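Long-range contacts in endonuclease and methylase LlaGI (Lactococcus lactis, PDB 5FFJ), which recognises a specific DNA sequence as a single-chain Type ISP restriction-modification enzyme that joins a helicase-like ATPase to a DNA methyltransferase: residues Asp1140-Met1145 / Glu1198-Met1203; Ile1059-Asn1064 / Arg1165-Thr1170. One frame throughout, in Å; residues are numbered along the deposited sequence.

Interaction 1: Asp1140-Met1145 / Glu1198-Met1203. With nucleotides of chain B.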
loop_
_atom_site.group_PDB
_atom_site.type_symbol
_atom_site.label_atom_id
_atom_site.label_comp_id
_atom_site.label_asym_id
_atom_site.label_seq_id
_atom_site.Cartn_x
_atom_site.Cartn_y
_atom_site.Cartn_z
ATOM N N ASP A 1140 -23.910 -1.415 29.589
ATOM C CA ASP A 1140 -22.760 -2.216 29.185
ATOM C C ASP A 1140 -21.472 -1.396 29.123
ATOM O O ASP A 1140 -20.380 -1.956 29.022
ATOM C CB ASP A 1140 -23.023 -2.873 27.826
ATOM C CG ASP A 1140 -23.938 -4.076 27.930
ATOM O OD1 ASP A 1140 -24.619 -4.223 28.967
ATOM O OD2 ASP A 1140 -23.979 -4.875 26.971
ATOM N N ILE A 1141 -21.594 -0.073 29.179
ATOM C CA ILE A 1141 -20.417 0.788 29.196
ATOM C C ILE A 1141 -19.750 0.737 30.568
ATOM O O ILE A 1141 -20.364 1.086 31.576
ATOM C CB ILE A 1141 -20.769 2.240 28.844
ATOM C CG1 ILE A 1141 -21.396 2.293 27.448
ATOM C CG2 ILE A 1141 -19.520 3.121 28.913
ATOM C CD1 ILE A 1141 -21.830 3.672 27.002
ATOM N N MET A 1142 -18.492 0.302 30.593
ATOM C CA MET A 1142 -17.768 0.094 31.844
ATOM C C MET A 1142 -16.312 0.522 31.735
ATOM O O MET A 1142 -15.835 0.877 30.656
ATOM C CB MET A 1142 -17.845 -1.375 32.258
ATOM C CG MET A 1142 -17.439 -2.355 31.171
ATOM S SD MET A 1142 -17.734 -4.062 31.671
ATOM C CE MET A 1142 -16.495 -4.269 32.943
ATOM N N LEU A 1143 -15.617 0.489 32.867
ATOM C CA LEU A 1143 -14.206 0.841 32.918
ATOM C C LEU A 1143 -13.338 -0.381 32.664
ATOM O O LEU A 1143 -13.683 -1.495 33.062
ATOM C CB LEU A 1143 -13.856 1.455 34.274
ATOM C CG LEU A 1143 -14.302 2.900 34.477
ATOM C CD1 LEU A 1143 -14.311 3.237 35.952
ATOM C CD2 LEU A 1143 -13.386 3.845 33.715
ATOM N N ALA A 1144 -12.208 -0.162 32.004
ATOM C CA ALA A 1144 -11.282 -1.241 31.699
ATOM C C ALA A 1144 -9.864 -0.711 31.525
ATOM O O ALA A 1144 -9.668 0.439 31.131
ATOM C CB ALA A 1144 -11.728 -1.976 30.444
ATOM N N MET A 1145 -8.881 -1.552 31.836
ATOM C CA MET A 1145 -7.485 -1.244 31.547
ATOM C C MET A 1145 -7.191 -1.473 30.074
ATOM O O MET A 1145 -7.110 -2.614 29.620
ATOM C CB MET A 1145 -6.547 -2.104 32.395
ATOM C CG MET A 1145 -6.174 -1.499 33.735
ATOM S SD MET A 1145 -5.260 0.045 33.563
ATOM C CE MET A 1145 -4.879 0.414 35.270
ATOM N N GLU A 1198 -7.425 -3.788 38.642
ATOM C CA GLU A 1198 -8.664 -3.849 39.403
ATOM C C GLU A 1198 -9.865 -3.908 38.461
ATOM O O GLU A 1198 -11.007 -4.054 38.900
ATOM C CB GLU A 1198 -8.768 -2.632 40.320
ATOM C CG GLU A 1198 -9.705 -2.799 41.492
ATOM C CD GLU A 1198 -9.732 -1.572 42.383
ATOM O OE1 GLU A 1198 -9.043 -0.582 42.051
ATOM O OE2 GLU A 1198 -10.440 -1.597 43.411
ATOM N N TYR A 1199 -9.588 -3.800 37.164
ATOM C CA TYR A 1199 -10.628 -3.696 36.148
ATOM C C TYR A 1199 -10.423 -4.704 35.021
ATOM O O TYR A 1199 -9.397 -5.381 34.955
ATOM C CB TYR A 1199 -10.655 -2.281 35.566
ATOM C CG TYR A 1199 -10.920 -1.197 36.584
ATOM C CD1 TYR A 1199 -9.920 -0.765 37.446
ATOM C CD2 TYR A 1199 -12.168 -0.595 36.676
ATOM C CE1 TYR A 1199 -10.157 0.228 38.376
ATOM C CE2 TYR A 1199 -12.413 0.402 37.600
ATOM C CZ TYR A 1199 -11.404 0.809 38.449
ATOM O OH TYR A 1199 -11.643 1.800 39.372
ATOM N N LEU A 1200 -11.414 -4.793 34.141
ATOM C CA LEU A 1200 -11.303 -5.576 32.920
ATOM C C LEU A 1200 -10.091 -5.094 32.124
ATOM O O LEU A 1200 -9.818 -3.895 32.081
ATOM C CB LEU A 1200 -12.589 -5.448 32.102
ATOM C CG LEU A 1200 -12.768 -6.334 30.873
ATOM C CD1 LEU A 1200 -14.247 -6.580 30.658
ATOM C CD2 LEU A 1200 -12.159 -5.698 29.635
ATOM N N SER A 1201 -9.368 -6.021 31.502
ATOM C CA SER A 1201 -8.109 -5.687 30.835
ATOM C C SER A 1201 -8.117 -6.029 29.351
ATOM O O SER A 1201 -8.559 -7.107 28.946
ATOM C CB SER A 1201 -6.945 -6.406 31.521
ATOM O OG SER A 1201 -6.765 -5.925 32.842
ATOM N N ASP A 1202 -7.625 -5.096 28.541
ATOM C CA ASP A 1202 -7.476 -5.324 27.112
ATOM C C ASP A 1202 -6.408 -6.377 26.891
ATOM O O ASP A 1202 -5.683 -6.740 27.818
ATOM C CB ASP A 1202 -7.100 -4.033 26.380
ATOM C CG ASP A 1202 -7.315 -4.126 24.875
ATOM O OD1 ASP A 1202 -8.437 -4.475 24.452
ATOM O OD2 ASP A 1202 -6.360 -3.855 24.115
ATOM N N MET A 1203 -6.304 -6.861 25.661
ATOM C CA MET A 1203 -5.272 -7.824 25.324
ATOM C C MET A 1203 -3.912 -7.143 25.283
ATOM O O MET A 1203 -2.883 -7.785 25.477
ATOM C CB MET A 1203 -5.579 -8.483 23.979
ATOM C CG MET A 1203 -4.635 -9.607 23.583
ATOM S SD MET A 1203 -4.672 -9.886 21.813
ATOM C CE MET A 1203 -5.413 -11.500 21.745
ATOM P P DT B 8 -0.500 -19.349 20.856
ATOM O OP1 DT B 8 0.237 -20.631 20.776
ATOM O OP2 DT B 8 -0.489 -18.590 22.126
ATOM O "O5'" DT B 8 0.026 -18.371 19.702
ATOM C "C5'" DT B 8 -0.231 -18.679 18.326
ATOM C "C4'" DT B 8 0.157 -17.519 17.421
ATOM O "O4'" DT B 8 -1.026 -16.703 17.138
ATOM C "C3'" DT B 8 1.171 -16.547 18.013
ATOM O "O3'" DT B 8 1.974 -15.961 16.989
ATOM C "C2'" DT B 8 0.260 -15.532 18.680
ATOM C "C1'" DT B 8 -0.805 -15.381 17.607
ATOM N N1 DT B 8 -2.119 -14.781 18.067
ATOM C C2 DT B 8 -2.934 -14.169 17.138
ATOM O O2 DT B 8 -2.654 -14.082 15.957
ATOM N N3 DT B 8 -4.100 -13.663 17.640
ATOM C C4 DT B 8 -4.528 -13.697 18.945
ATOM O O4 DT B 8 -5.595 -13.209 19.283
ATOM C C5 DT B 8 -3.629 -14.344 19.876
ATOM C C7 DT B 8 -3.980 -14.443 21.337
ATOM C C6 DT B 8 -2.482 -14.849 19.398
#
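A parallel beta bridge joins Met1145, on the strand beginning at Ile1141, to Ser1201, on a short outermost strand of a mixed sheet in the C-terminal specificity domain. Two backbone bonds define it: Met1145 N donates to Leu1200 O (2.5 Å), and Met1145 O receives Asp1202 N at 2.8 Å. The second is nearly straight, at 172°, and both donors lie almost along the C=O axis. Met1145 thus bonds to both neighbours of Ser1201, the signature of parallel pairing. The touching parts, 1142-1145 and 1199-1202, run 68° apart, consistent with so short a pairing.

Tyr1199 enters just before the bridge. Its CB lies 4.1 Å from Ala1144 CA, and with CG anti to the carbonyl carbon (chi1 -60°) the ring runs alongside Leu1143, the two side chains pointing the same way. Ring atom CD2 meets Leu1143 CB at 3.6 Å, and farther out CE2 reaches Leu1143 CD1 at 3.8 Å. An alanine here would probably lose this ring packing and leave Leu1143 CB and CD1 less covered.

The side chains of Leu1200 and Ala1144 lie on one face of the sheet, those of Met1145 and Ser1201 on the other. Leu1200 CD2 touches Ala1144 CB at 3.8 Å, whereas CD1 meets the Met1142 methyl, CE, that chain crossing at about a right angle. Ser1201 OG is held by Asn1182, and Asp1202 OD2 by a salt bridge to Arg1147. Beyond the bridge the chain leads to the DNA, where Met1203 CE lies 3.3 Å from the thymine methyl C7 of DT8 of chain B.

Interaction 2: Ile1059-Asn1064 / Arg1165-Thr1170. With nucleotides of chain C; nucleotides of chain B.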
loop_
_atom_site.group_PDB
_atom_site.type_symbol
_atom_site.label_atom_id
_atom_site.label_comp_id
_atom_site.label_asym_id
_atom_site.label_seq_id
_atom_site.Cartn_x
_atom_site.Cartn_y
_atom_site.Cartn_z
ATOM N N ILE A 1059 -7.550 -14.559 28.891
ATOM C CA ILE A 1059 -6.671 -13.729 28.085
ATOM C C ILE A 1059 -7.415 -12.451 27.703
ATOM O O ILE A 1059 -8.638 -12.454 27.572
ATOM C CB ILE A 1059 -6.165 -14.496 26.846
ATOM C CG1 ILE A 1059 -7.275 -14.718 25.821
ATOM C CG2 ILE A 1059 -5.625 -15.857 27.266
ATOM C CD1 ILE A 1059 -6.763 -15.377 24.555
ATOM N N GLY A 1060 -6.672 -11.359 27.552
ATOM C CA GLY A 1060 -7.261 -10.035 27.455
ATOM C C GLY A 1060 -8.277 -9.866 26.347
ATOM O O GLY A 1060 -8.216 -10.549 25.326
ATOM N N ILE A 1061 -9.209 -8.941 26.553
ATOM C CA ILE A 1061 -10.314 -8.748 25.628
ATOM C C ILE A 1061 -9.810 -8.195 24.291
ATOM O O ILE A 1061 -8.804 -7.482 24.238
ATOM C CB ILE A 1061 -11.388 -7.806 26.237
ATOM C CG1 ILE A 1061 -12.780 -8.192 25.739
ATOM C CG2 ILE A 1061 -11.096 -6.344 25.925
ATOM C CD1 ILE A 1061 -13.898 -7.499 26.485
ATOM N N VAL A 1062 -10.507 -8.545 23.213
ATOM C CA VAL A 1062 -10.211 -8.016 21.882
ATOM C C VAL A 1062 -11.519 -7.621 21.197
ATOM O O VAL A 1062 -12.273 -8.480 20.741
ATOM C CB VAL A 1062 -9.460 -9.039 20.997
ATOM C CG1 VAL A 1062 -8.678 -8.323 19.896
ATOM C CG2 VAL A 1062 -8.535 -9.911 21.837
ATOM N N THR A 1063 -11.790 -6.320 21.138
ATOM C CA THR A 1063 -13.069 -5.824 20.631
ATOM C C THR A 1063 -13.098 -5.744 19.106
ATOM O O THR A 1063 -14.170 -5.695 18.499
ATOM C CB THR A 1063 -13.393 -4.422 21.170
ATOM O OG1 THR A 1063 -12.727 -3.438 20.369
ATOM C CG2 THR A 1063 -12.971 -4.269 22.630
ATOM N N ASN A 1064 -11.908 -5.692 18.509
ATOM C CA ASN A 1064 -11.713 -5.586 17.058
ATOM C C ASN A 1064 -12.191 -4.249 16.467
ATOM O O ASN A 1064 -12.085 -4.030 15.262
ATOM C CB ASN A 1064 -12.401 -6.755 16.329
ATOM C CG ASN A 1064 -11.498 -7.981 16.200
ATOM O OD1 ASN A 1064 -10.865 -8.410 17.167
ATOM N ND2 ASN A 1064 -11.422 -8.538 14.990
ATOM N N ARG A 1165 -14.059 -12.875 25.649
ATOM C CA ARG A 1165 -13.290 -13.783 26.497
ATOM C C ARG A 1165 -14.106 -14.221 27.717
ATOM O O ARG A 1165 -15.325 -14.389 27.627
ATOM C CB ARG A 1165 -11.989 -13.104 26.927
ATOM C CG ARG A 1165 -11.227 -12.446 25.782
ATOM C CD ARG A 1165 -10.780 -13.473 24.762
ATOM N NE ARG A 1165 -9.577 -13.063 24.047
ATOM C CZ ARG A 1165 -9.092 -13.693 22.983
ATOM N NH1 ARG A 1165 -9.705 -14.763 22.493
ATOM N NH2 ARG A 1165 -7.991 -13.248 22.405
ATOM N N LYS A 1166 -13.433 -14.404 28.851
ATOM C CA LYS A 1166 -14.087 -14.818 30.092
ATOM C C LYS A 1166 -14.435 -13.624 30.978
ATOM O O LYS A 1166 -14.625 -13.777 32.186
ATOM C CB LYS A 1166 -13.193 -15.773 30.884
ATOM C CG LYS A 1166 -12.736 -17.004 30.129
ATOM C CD LYS A 1166 -11.969 -17.944 31.058
ATOM C CE LYS A 1166 -11.297 -19.089 30.306
ATOM N NZ LYS A 1166 -11.956 -19.407 29.007
ATOM N N THR A 1167 -14.511 -12.438 30.383
ATOM C CA THR A 1167 -14.733 -11.221 31.155
ATOM C C THR A 1167 -16.078 -11.236 31.877
ATOM O O THR A 1167 -16.223 -10.633 32.939
ATOM C CB THR A 1167 -14.665 -9.972 30.266
ATOM O OG1 THR A 1167 -15.624 -10.081 29.206
ATOM C CG2 THR A 1167 -13.266 -9.808 29.686
ATOM N N TYR A 1168 -17.058 -11.928 31.308
ATOM C CA TYR A 1168 -18.366 -12.024 31.944
ATOM C C TYR A 1168 -18.306 -12.908 33.188
ATOM O O TYR A 1168 -19.140 -12.783 34.086
ATOM C CB TYR A 1168 -19.408 -12.555 30.960
ATOM C CG TYR A 1168 -19.963 -11.483 30.049
ATOM C CD1 TYR A 1168 -20.919 -10.587 30.508
ATOM C CD2 TYR A 1168 -19.532 -11.364 28.735
ATOM C CE1 TYR A 1168 -21.429 -9.603 29.685
ATOM C CE2 TYR A 1168 -20.037 -10.380 27.904
ATOM C CZ TYR A 1168 -20.986 -9.502 28.385
ATOM O OH TYR A 1168 -21.498 -8.519 27.568
ATOM N N GLN A 1169 -17.312 -13.791 33.243
ATOM C CA GLN A 1169 -17.093 -14.624 34.423
ATOM C C GLN A 1169 -16.258 -13.896 35.476
ATOM O O GLN A 1169 -16.433 -14.126 36.672
ATOM C CB GLN A 1169 -16.405 -15.938 34.041
ATOM C CG GLN A 1169 -17.333 -16.978 33.432
ATOM C CD GLN A 1169 -17.887 -16.559 32.085
ATOM O OE1 GLN A 1169 -19.052 -16.178 31.970
ATOM N NE2 GLN A 1169 -17.054 -16.634 31.053
ATOM N N THR A 1170 -15.354 -13.025 35.032
ATOM C CA THR A 1170 -14.473 -12.302 35.950
ATOM C C THR A 1170 -14.996 -10.906 36.274
ATOM O O THR A 1170 -14.658 -10.341 37.314
ATOM C CB THR A 1170 -13.051 -12.167 35.380
ATOM O OG1 THR A 1170 -13.096 -11.488 34.120
ATOM C CG2 THR A 1170 -12.416 -13.533 35.199
ATOM P P DG C 16 -9.083 -2.278 16.144
ATOM O OP1 DG C 16 -10.080 -1.279 15.706
ATOM O OP2 DG C 16 -9.276 -2.987 17.431
ATOM O "O5'" DG C 16 -8.926 -3.377 14.990
ATOM C "C5'" DG C 16 -7.716 -4.112 14.913
ATOM C "C4'" DG C 16 -7.783 -5.231 13.892
ATOM O "O4'" DG C 16 -6.608 -6.063 14.060
ATOM C "C3'" DG C 16 -8.921 -6.218 14.060
ATOM O "O3'" DG C 16 -9.022 -7.062 12.923
ATOM C "C2'" DG C 16 -8.421 -6.989 15.255
ATOM C "C1'" DG C 16 -6.972 -7.212 14.824
ATOM N N9 DG C 16 -6.023 -7.374 15.913
ATOM C C8 DG C 16 -6.063 -6.803 17.163
ATOM N N7 DG C 16 -5.054 -7.147 17.920
ATOM C C5 DG C 16 -4.302 -7.995 17.115
ATOM C C6 DG C 16 -3.095 -8.682 17.382
ATOM O O6 DG C 16 -2.423 -8.679 18.423
ATOM N N1 DG C 16 -2.678 -9.434 16.285
ATOM C C2 DG C 16 -3.347 -9.510 15.085
ATOM N N2 DG C 16 -2.799 -10.284 14.139
ATOM N N3 DG C 16 -4.473 -8.873 14.826
ATOM C C4 DG C 16 -4.890 -8.140 15.881
ATOM P P DC B 6 -12.239 -17.700 24.962
ATOM O OP1 DC B 6 -12.520 -17.631 26.415
ATOM O OP2 DC B 6 -12.230 -16.463 24.149
ATOM O "O5'" DC B 6 -10.839 -18.440 24.755
ATOM C "C5'" DC B 6 -10.710 -19.821 25.096
ATOM C "C4'" DC B 6 -9.731 -20.519 24.166
ATOM O "O4'" DC B 6 -10.187 -20.379 22.782
ATOM C "C3'" DC B 6 -8.303 -19.961 24.203
ATOM O "O3'" DC B 6 -7.343 -21.017 24.314
ATOM C "C2'" DC B 6 -8.185 -19.199 22.885
ATOM C "C1'" DC B 6 -9.103 -19.984 21.968
ATOM N N1 DC B 6 -9.622 -19.190 20.792
ATOM C C2 DC B 6 -9.222 -19.515 19.482
ATOM O O2 DC B 6 -8.445 -20.460 19.299
ATOM N N3 DC B 6 -9.706 -18.777 18.446
ATOM C C4 DC B 6 -10.544 -17.765 18.677
ATOM N N4 DC B 6 -10.994 -17.061 17.628
ATOM C C5 DC B 6 -10.954 -17.420 19.997
ATOM C C6 DC B 6 -10.474 -18.149 21.011
ATOM P P DA C 17 -10.323 -7.074 11.985
ATOM O OP1 DA C 17 -10.416 -5.728 11.371
ATOM O OP2 DA C 17 -11.470 -7.610 12.752
ATOM O "O5'" DA C 17 -9.935 -8.143 10.858
ATOM C "C5'" DA C 17 -8.788 -7.910 10.042
ATOM C "C4'" DA C 17 -7.911 -9.146 9.926
ATOM O "O4'" DA C 17 -7.386 -9.493 11.232
ATOM C "C3'" DA C 17 -8.604 -10.403 9.400
ATOM O "O3'" DA C 17 -7.748 -11.072 8.472
ATOM C "C2'" DA C 17 -8.855 -11.223 10.660
ATOM C "C1'" DA C 17 -7.661 -10.848 11.515
ATOM N N9 DA C 17 -7.890 -10.965 12.942
ATOM C C8 DA C 17 -8.952 -10.479 13.648
ATOM N N7 DA C 17 -8.881 -10.714 14.932
ATOM C C5 DA C 17 -7.683 -11.389 15.077
ATOM C C6 DA C 17 -7.033 -11.913 16.198
ATOM N N6 DA C 17 -7.533 -11.826 17.430
ATOM N N1 DA C 17 -5.849 -12.530 16.005
ATOM C C2 DA C 17 -5.360 -12.610 14.761
ATOM N N3 DA C 17 -5.882 -12.152 13.627
ATOM C C4 DA C 17 -7.057 -11.546 13.860
#
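Hydrogen bonding across this contact centres on Arg1165, whose NE donates to Gly1060 O at 3.1 Å with an N-H...O angle of 172°. The acceptor sits in the guanidinium plane, at its edge, although seen from Gly1060 the donor stands above the carbonyl plane. A bend at chi2 (-63°) brings the arginine chain round to this carbonyl, its CG passing over Ile1059 O.

Van der Waals contacts complete the setting. Ile1059 CD1 rests on one guanidinium face, 3.2 Å above the plane and over its centre, while Val1062 CG2 approaches Arg1165 NH2 at 3.4 Å, the two side chains lying alongside each other. Farther along, Ile1061 CD1 meets Thr1167 CG2 at 4.0 Å, crossing at about a right angle; the hydroxyl of Thr1167 bonds instead to Val1164 O.

Bonds to the DNA form a third group. Arg1165 NH1 makes a weak bond to OP2 of DC6 of chain B, and also a hydrogen bond to N7 of an adenine other than DA17. Lys1166, the N-cap of helix 1167-1170, extends its NZ to OP1 of the same DC6, 3.2 Å away. Asn1064 ND2 donates to OP2 of DA17 of chain C.

Gly1060 O and Ile1059 CD1 together probably restrict the guanidinium's rotation, with NE engaged by the protein and NH1 turned to the DNA. Such a second-shell hold is consistent with base reading by a target-recognition domain: N7 lies on adenine's major-groove edge. The positive charges of Arg1165 and Lys1166 would partly offset that of the DC6 phosphate, whereas neutral Asn1064 adds only a hydrogen bond to the chain C backbone.

Both interactions are buried and belong to the specificity domain, and their segments alternate along the chain, with centres about 9 Å apart. Interaction 1 is a sheet edge, held by backbone hydrogen bonds and hydrophobic side chains; interaction 2 lies against the DNA and relies on a charged side chain oriented by a loop. Segment 1198-1203 connects them: Ser1201 O and Met1203 N probably hydrogen-bond to Ile1061 N and O respectively, so the loop of interaction 2 continues the backbone pairing of interaction 1. Leu1200 also touches Ile1061 and Thr1167, extending the apolar packing, and Met1203 packs against Arg1165 where both contacts approach the bases.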